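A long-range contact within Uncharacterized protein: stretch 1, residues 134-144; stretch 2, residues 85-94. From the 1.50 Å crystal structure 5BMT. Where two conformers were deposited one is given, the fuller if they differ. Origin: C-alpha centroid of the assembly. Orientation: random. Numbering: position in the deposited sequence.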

ATOM      1  N   LYS A 134      -4.920  11.077  14.869  1.00 19.22           N
ATOM      2  CA  LYS A 134      -5.260   9.803  14.260  1.00 18.30           C
ATOM      3  C   LYS A 134      -6.301  10.052  13.187  1.00 18.75           C
ATOM      4  O   LYS A 134      -7.252  10.802  13.408  1.00 19.67           O
ATOM      5  CB  LYS A 134      -5.790   8.794  15.298  1.00 20.68           C
ATOM      6  CG  LYS A 134      -4.770   8.423  16.387  1.00 34.37           C
ATOM      7  CD  LYS A 134      -3.827   7.304  15.939  1.00 44.31           C
ATOM      8  CE  LYS A 134      -2.734   7.026  16.942  1.00 56.28           C
ATOM      9  NZ  LYS A 134      -1.572   7.923  16.734  1.00 64.16           N
ATOM     10  N   ASN A 135      -6.117   9.403  12.038  1.00 16.62           N
ATOM     11  CA  ASN A 135      -7.036   9.515  10.919  1.00 16.26           C
ATOM     12  C   ASN A 135      -7.578   8.163  10.552  1.00 18.59           C
ATOM     13  O   ASN A 135      -6.925   7.140  10.820  1.00 18.63           O
ATOM     14  CB  ASN A 135      -6.314  10.069   9.684  1.00 15.98           C
ATOM     15  CG  ASN A 135      -5.528  11.328   9.884  1.00 17.68           C
ATOM     16  OD1 ASN A 135      -5.852  12.160  10.727  1.00 19.03           O
ATOM     17  ND2 ASN A 135      -4.603  11.583   8.978  1.00 19.18           N
ATOM     18  N   THR A 136      -8.721   8.151   9.864  1.00 15.65           N
ATOM     19  CA  THR A 136      -9.228   6.951   9.209  1.00 15.69           C
ATOM     20  C   THR A 136      -9.432   7.320   7.747  1.00 16.22           C
ATOM     21  O   THR A 136      -9.471   8.515   7.390  1.00 18.20           O
ATOM     22  CB  THR A 136     -10.442   6.302   9.851  1.00 22.49           C
ATOM     23  OG1 THR A 136     -11.474   7.266   9.947  1.00 26.16           O
ATOM     24  CG2 THR A 136     -10.072   5.620  11.188  1.00 26.56           C
ATOM     25  N   TYR A 137      -9.523   6.306   6.913  1.00 14.35           N
ATOM     26  CA  TYR A 137      -9.511   6.504   5.480  1.00 13.97           C
ATOM     27  C   TYR A 137     -10.574   5.747   4.757  1.00 17.13           C
ATOM     28  O   TYR A 137     -11.134   4.776   5.255  1.00 17.25           O
ATOM     29  CB  TYR A 137      -8.137   6.019   4.924  1.00 13.20           C
ATOM     30  CG  TYR A 137      -6.973   6.811   5.486  1.00 12.91           C
ATOM     31  CD1 TYR A 137      -6.543   7.985   4.871  1.00 14.35           C
ATOM     32  CD2 TYR A 137      -6.328   6.414   6.667  1.00 13.51           C
ATOM     33  CE1 TYR A 137      -5.526   8.760   5.422  1.00 14.00           C
ATOM     34  CE2 TYR A 137      -5.312   7.187   7.231  1.00 14.50           C
ATOM     35  CZ  TYR A 137      -4.909   8.355   6.597  1.00 14.86           C
ATOM     36  OH  TYR A 137      -3.916   9.144   7.147  1.00 15.60           O
ATOM     37  N   ILE A 138     -10.837   6.205   3.535  1.00 14.84           N
ATOM     38  CA  ILE A 138     -11.702   5.519   2.620  1.00 15.35           C
ATOM     39  C   ILE A 138     -11.003   5.521   1.269  1.00 16.53           C
ATOM     40  O   ILE A 138     -10.657   6.589   0.738  1.00 15.82           O
ATOM     41  CB  ILE A 138     -13.161   6.101   2.549  1.00 19.62           C
ATOM     42  CG1 ILE A 138     -13.976   5.480   1.400  1.00 22.63           C
ATOM     43  CG2 ILE A 138     -13.185   7.620   2.409  1.00 19.87           C
ATOM     44  CD1 ILE A 138     -14.543   4.298   1.734  1.00 34.45           C
HETATM   45  N   MSE A 139     -10.773   4.331   0.732  1.00 14.10           N
HETATM   46  CA  MSE A 139     -10.223   4.143  -0.602  0.65 12.50           C
HETATM   47  C   MSE A 139     -11.366   3.631  -1.446  1.00 16.56           C
HETATM   48  O   MSE A 139     -11.944   2.592  -1.120  1.00 16.57           O
HETATM   49  CB  MSE A 139      -9.027   3.172  -0.584  0.65 13.27           C
HETATM   50  CG  MSE A 139      -8.413   2.974  -1.956  0.65 15.64           C
HETATM   51 SE   MSE A 139      -7.336   4.462  -2.568  0.49 18.61          SE
HETATM   52  CE  MSE A 139      -5.564   3.703  -2.470  0.65 16.53           C
ATOM     53  N   SER A 140     -11.734   4.374  -2.482  1.00 15.73           N
ATOM     54  CA  SER A 140     -12.867   3.963  -3.273  1.00 16.17           C
ATOM     55  C   SER A 140     -12.563   4.018  -4.747  1.00 21.21           C
ATOM     56  O   SER A 140     -11.599   4.660  -5.168  1.00 20.34           O
ATOM     57  CB  SER A 140     -14.070   4.852  -2.941  1.00 19.02           C
ATOM     58  OG  SER A 140     -13.807   6.229  -3.187  1.00 22.98           O
HETATM   59  N   MSE A 141     -13.495   3.543  -5.539  0.50 18.33           N
HETATM   60  CA  MSE A 141     -13.367   3.681  -6.972  0.50 17.62           C
HETATM   61  C   MSE A 141     -14.663   3.324  -7.620  0.50 22.87           C
HETATM   62  O   MSE A 141     -15.520   2.680  -7.003  0.50 22.42           O
HETATM   63  CB  MSE A 141     -12.202   2.862  -7.572  0.50 18.77           C
HETATM   64  CG  MSE A 141     -12.155   1.411  -7.138  0.50 24.17           C
HETATM   65 SE   MSE A 141     -11.412   0.367  -8.585  0.38 29.49          SE
HETATM   66  CE  MSE A 141     -12.825   0.343  -9.555  0.50 23.28           C
ATOM     67  N   ASP A 142     -14.815   3.785  -8.856  0.50 21.43           N
ATOM     68  CA  ASP A 142     -15.965   3.496  -9.677  0.50 22.26           C
ATOM     69  C   ASP A 142     -15.603   2.295 -10.546  0.50 26.90           C
ATOM     70  O   ASP A 142     -14.784   2.433 -11.452  0.50 27.17           O
ATOM     71  CB  ASP A 142     -16.333   4.745 -10.504  0.50 24.65           C
ATOM     72  CG  ASP A 142     -17.403   4.533 -11.558  0.50 36.85           C
ATOM     73  OD1 ASP A 142     -18.197   3.569 -11.419  0.50 35.80           O
ATOM     74  OD2 ASP A 142     -17.460   5.341 -12.517  0.50 45.33           O
ATOM     75  N   SER A 143     -16.169   1.109 -10.243  1.00 24.52           N
ATOM     76  CA  SER A 143     -15.954  -0.128 -11.020  1.00 25.90           C
ATOM     77  C   SER A 143     -16.506  -0.055 -12.467  1.00 32.72           C
ATOM     78  O   SER A 143     -16.172  -0.916 -13.282  1.00 34.78           O
ATOM     79  CB  SER A 143     -16.561  -1.323 -10.293  1.00 27.06           C
ATOM     80  OG  SER A 143     -17.976  -1.277 -10.260  1.00 33.53           O
ATOM     81  N   ASN A 144     -17.323   0.957 -12.790  1.00 29.94           N
ATOM     82  CA  ASN A 144     -17.879   1.134 -14.143  1.00 30.13           C
ATOM     83  C   ASN A 144     -17.024   2.087 -14.994  1.00 34.09           C
ATOM     84  O   ASN A 144     -17.338   2.295 -16.166  1.00 34.21           O
ATOM     85  CB  ASN A 144     -19.319   1.665 -14.081  1.00 31.48           C
ATOM     86  CG  ASN A 144     -20.310   0.691 -13.500  1.00 54.10           C
ATOM     87  OD1 ASN A 144     -20.138  -0.527 -13.566  1.00 42.43           O
ATOM     88  ND2 ASN A 144     -21.404   1.213 -12.970  1.00 54.59           N
TER
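Stretch 2 (85-94) KYDLSYSPLD

Stretch 2 runs parallel to the strand of stretch 1 as an irregular, mostly extended segment, held by a short run of backbone hydrogen bonds around Ser89, by four bridging waters and by side-chain packing along its length. The two chains are not evenly spaced. The CA atoms of Tyr137 and Tyr86 lie 7.3 Å apart, those of Met139 and Leu88 5.3 Å, and those of Ser140 and Ser89 4.4 Å, so the chains draw together toward Ser89. There, Ser89 N donates to Met139 O at 2.8 Å, and Ser89 O receives a weak, bent bond from Met141 N at 3.0 Å. Ser89 thus spans Ser140, whose CA also approaches Ser89 O at 3.0 Å in a CA-H...O contact.

Where the backbones stand apart, the side chain of Tyr86 fills the gap. Its CA-to-CB bond points toward stretch 1, and its ring takes Tyr137 CB over one face, 4.1 Å from the centroid. The edge of the Tyr137 ring is directed toward the same ring in an offset edge-to-face pair, with centroids 5.7 Å apart and planes at 82°. Water 1 links Tyr86 OH (2.6 Å) to Asn135 O (2.9 Å), while water 2 joins Met139 N (3.0 Å) to Asp87 O (2.7 Å).

Leu88 and Met139, a selenomethionine, share one face of the sheet, with Leu88 CD1 3.5 Å from Met139 CG; Ser89 and Ser140 share the other. Beyond Ser89, stretch 2 leaves the extended path at Tyr90 (phi/psi -104/25). The edge of the Tyr90 ring meets the selenium of Met141, with CE1 of Tyr90 4.0 Å from SE of Met141. Pro92 CG then rests 4.0 Å from Asp142 CB, and Leu93 CD1 reaches within 4.2 Å of Ile138 CG2.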

ATOM      1  N   LYS A  85      -5.431  -1.301   8.415  1.00 14.39           N
ATOM      2  CA  LYS A  85      -6.038  -1.996   7.280  1.00 14.75           C
ATOM      3  C   LYS A  85      -7.386  -1.435   6.882  1.00 16.47           C
ATOM      4  O   LYS A  85      -8.257  -1.219   7.738  1.00 18.95           O
ATOM      5  CB  LYS A  85      -6.296  -3.475   7.678  1.00 20.21           C
ATOM      6  CG  LYS A  85      -5.103  -4.177   8.241  1.00 26.31           C
ATOM      7  CD  LYS A  85      -5.495  -5.555   8.772  1.00 30.87           C
ATOM      8  CE  LYS A  85      -4.242  -6.352   9.024  1.00 30.89           C
ATOM      9  NZ  LYS A  85      -3.580  -5.900  10.275  1.00 42.38           N
ATOM     10  N   TYR A  86      -7.559  -1.228   5.576  1.00 12.96           N
ATOM     11  CA  TYR A  86      -8.824  -0.730   5.036  1.00 13.55           C
ATOM     12  C   TYR A  86      -9.294  -1.584   3.892  1.00 15.39           C
ATOM     13  O   TYR A  86      -8.491  -2.217   3.194  1.00 15.76           O
ATOM     14  CB  TYR A  86      -8.665   0.739   4.557  1.00 14.19           C
ATOM     15  CG  TYR A  86      -8.376   1.632   5.731  1.00 13.84           C
ATOM     16  CD1 TYR A  86      -9.411   2.154   6.504  1.00 15.24           C
ATOM     17  CD2 TYR A  86      -7.059   1.902   6.121  1.00 14.44           C
ATOM     18  CE1 TYR A  86      -9.148   2.902   7.651  1.00 15.37           C
ATOM     19  CE2 TYR A  86      -6.785   2.652   7.260  1.00 14.44           C
ATOM     20  CZ  TYR A  86      -7.829   3.154   8.017  1.00 17.83           C
ATOM     21  OH  TYR A  86      -7.559   3.887   9.150  1.00 20.73           O
ATOM     22  N   ASP A  87     -10.600  -1.599   3.673  1.00 14.05           N
ATOM     23  CA  ASP A  87     -11.155  -2.254   2.509  1.00 12.69           C
ATOM     24  C   ASP A  87     -11.015  -1.336   1.311  1.00 15.02           C
ATOM     25  O   ASP A  87     -10.751  -0.128   1.475  1.00 16.13           O
ATOM     26  CB  ASP A  87     -12.667  -2.473   2.772  1.00 14.73           C
ATOM     27  CG  ASP A  87     -12.920  -3.400   3.941  1.00 16.74           C
ATOM     28  OD1 ASP A  87     -12.123  -4.353   4.134  1.00 17.92           O
ATOM     29  OD2 ASP A  87     -13.936  -3.195   4.648  1.00 19.43           O
ATOM     30  N   LEU A  88     -11.174  -1.899   0.111  1.00 14.29           N
ATOM     31  CA  LEU A  88     -11.235  -1.078  -1.084  0.50 14.74           C
ATOM     32  C   LEU A  88     -12.713  -1.052  -1.442  1.00 15.89           C
ATOM     33  O   LEU A  88     -13.293  -2.092  -1.739  1.00 16.01           O
ATOM     34  CB  LEU A  88     -10.328  -1.567  -2.224  0.50 15.72           C
ATOM     35  CG  LEU A  88     -10.564  -0.890  -3.584  0.50 21.87           C
ATOM     36  CD1 LEU A  88     -10.399   0.610  -3.541  0.50 22.72           C
ATOM     37  CD2 LEU A  88      -9.657  -1.431  -4.602  0.50 24.92           C
ATOM     38  N   SER A  89     -13.311   0.136  -1.323  1.00 14.49           N
ATOM     39  CA  SER A  89     -14.739   0.354  -1.514  0.50 14.41           C
ATOM     40  C   SER A  89     -15.086   0.587  -2.987  1.00 16.88           C
ATOM     41  O   SER A  89     -14.405   1.362  -3.665  1.00 17.82           O
ATOM     42  CB  SER A  89     -15.164   1.551  -0.672  0.50 15.56           C
ATOM     43  OG  SER A  89     -14.794   1.372   0.686  0.50 16.98           O
ATOM     44  N   TYR A  90     -16.153  -0.034  -3.475  1.00 14.81           N
ATOM     45  CA  TYR A  90     -16.578   0.151  -4.851  1.00 14.95           C
ATOM     46  C   TYR A  90     -17.799   1.076  -4.922  1.00 17.80           C
ATOM     47  O   TYR A  90     -18.564   1.008  -5.876  1.00 21.39           O
ATOM     48  CB  TYR A  90     -16.854  -1.227  -5.493  1.00 15.99           C
ATOM     49  CG  TYR A  90     -15.576  -2.036  -5.578  1.00 16.16           C
ATOM     50  CD1 TYR A  90     -14.577  -1.712  -6.506  1.00 17.50           C
ATOM     51  CD2 TYR A  90     -15.307  -3.043  -4.656  1.00 16.61           C
ATOM     52  CE1 TYR A  90     -13.368  -2.424  -6.549  1.00 17.53           C
ATOM     53  CE2 TYR A  90     -14.127  -3.795  -4.725  1.00 16.77           C
ATOM     54  CZ  TYR A  90     -13.169  -3.487  -5.683  1.00 19.95           C
ATOM     55  OH  TYR A  90     -11.996  -4.212  -5.736  1.00 19.60           O
ATOM     56  N   SER A  91     -17.957   1.933  -3.916  1.00 16.97           N
ATOM     57  CA  SER A  91     -19.062   2.906  -3.848  1.00 18.85           C
ATOM     58  C   SER A  91     -18.453   4.294  -4.044  1.00 20.38           C
ATOM     59  O   SER A  91     -17.987   4.891  -3.086  1.00 19.49           O
ATOM     60  CB  SER A  91     -19.786   2.825  -2.493  1.00 22.06           C
ATOM     61  OG  SER A  91     -20.385   1.575  -2.170  1.00 24.83           O
ATOM     62  N   PRO A  92     -18.440   4.821  -5.269  1.00 22.51           N
ATOM     63  CA  PRO A  92     -17.820   6.146  -5.486  1.00 23.29           C
ATOM     64  C   PRO A  92     -18.565   7.264  -4.762  1.00 24.01           C
ATOM     65  O   PRO A  92     -19.781   7.192  -4.540  1.00 23.34           O
ATOM     66  CB  PRO A  92     -17.850   6.314  -7.006  1.00 26.30           C
ATOM     67  CG  PRO A  92     -18.904   5.391  -7.477  1.00 31.54           C
ATOM     68  CD  PRO A  92     -18.943   4.237  -6.526  1.00 26.27           C
ATOM     69  N   LEU A  93     -17.790   8.252  -4.299  1.00 21.01           N
ATOM     70  CA  LEU A  93     -18.286   9.405  -3.552  1.00 20.97           C
ATOM     71  C   LEU A  93     -18.338  10.637  -4.430  1.00 26.00           C
ATOM     72  O   LEU A  93     -17.627  10.694  -5.424  1.00 27.45           O
ATOM     73  CB  LEU A  93     -17.340   9.681  -2.371  1.00 21.29           C
ATOM     74  CG  LEU A  93     -17.195   8.532  -1.350  1.00 25.47           C
ATOM     75  CD1 LEU A  93     -16.102   8.841  -0.321  1.00 25.47           C
ATOM     76  CD2 LEU A  93     -18.498   8.262  -0.669  1.00 28.79           C
ATOM     77  N   ASP A  94     -19.166  11.612  -4.064  1.00 25.05           N
ATOM     78  CA  ASP A  94     -19.215  12.864  -4.822  1.00 25.23           C
ATOM     79  C   ASP A  94     -18.269  13.902  -4.149  1.00 28.07           C
ATOM     80  O   ASP A  94     -17.527  13.554  -3.218  1.00 26.22           O
ATOM     81  CB  ASP A  94     -20.663  13.381  -4.978  1.00 27.70           C
ATOM     82  CG  ASP A  94     -21.398  13.720  -3.691  1.00 36.33           C
ATOM     83  OD1 ASP A  94     -20.733  13.876  -2.647  1.00 32.54           O
ATOM     84  OD2 ASP A  94     -22.644  13.851  -3.736  1.00 46.83           O
TER
HETATM   85  O   HOH W   1      -5.321   4.924   9.967  1.00 20.19           O
HETATM   86  O   HOH W   2     -12.089   2.063   2.139  1.00 23.28           O
HETATM   87  O   HOH W   3     -18.327   0.840  -8.479  1.00 29.28           O
HETATM   88  O   HOH W   4     -14.948   8.090  -4.818  1.00 24.34           O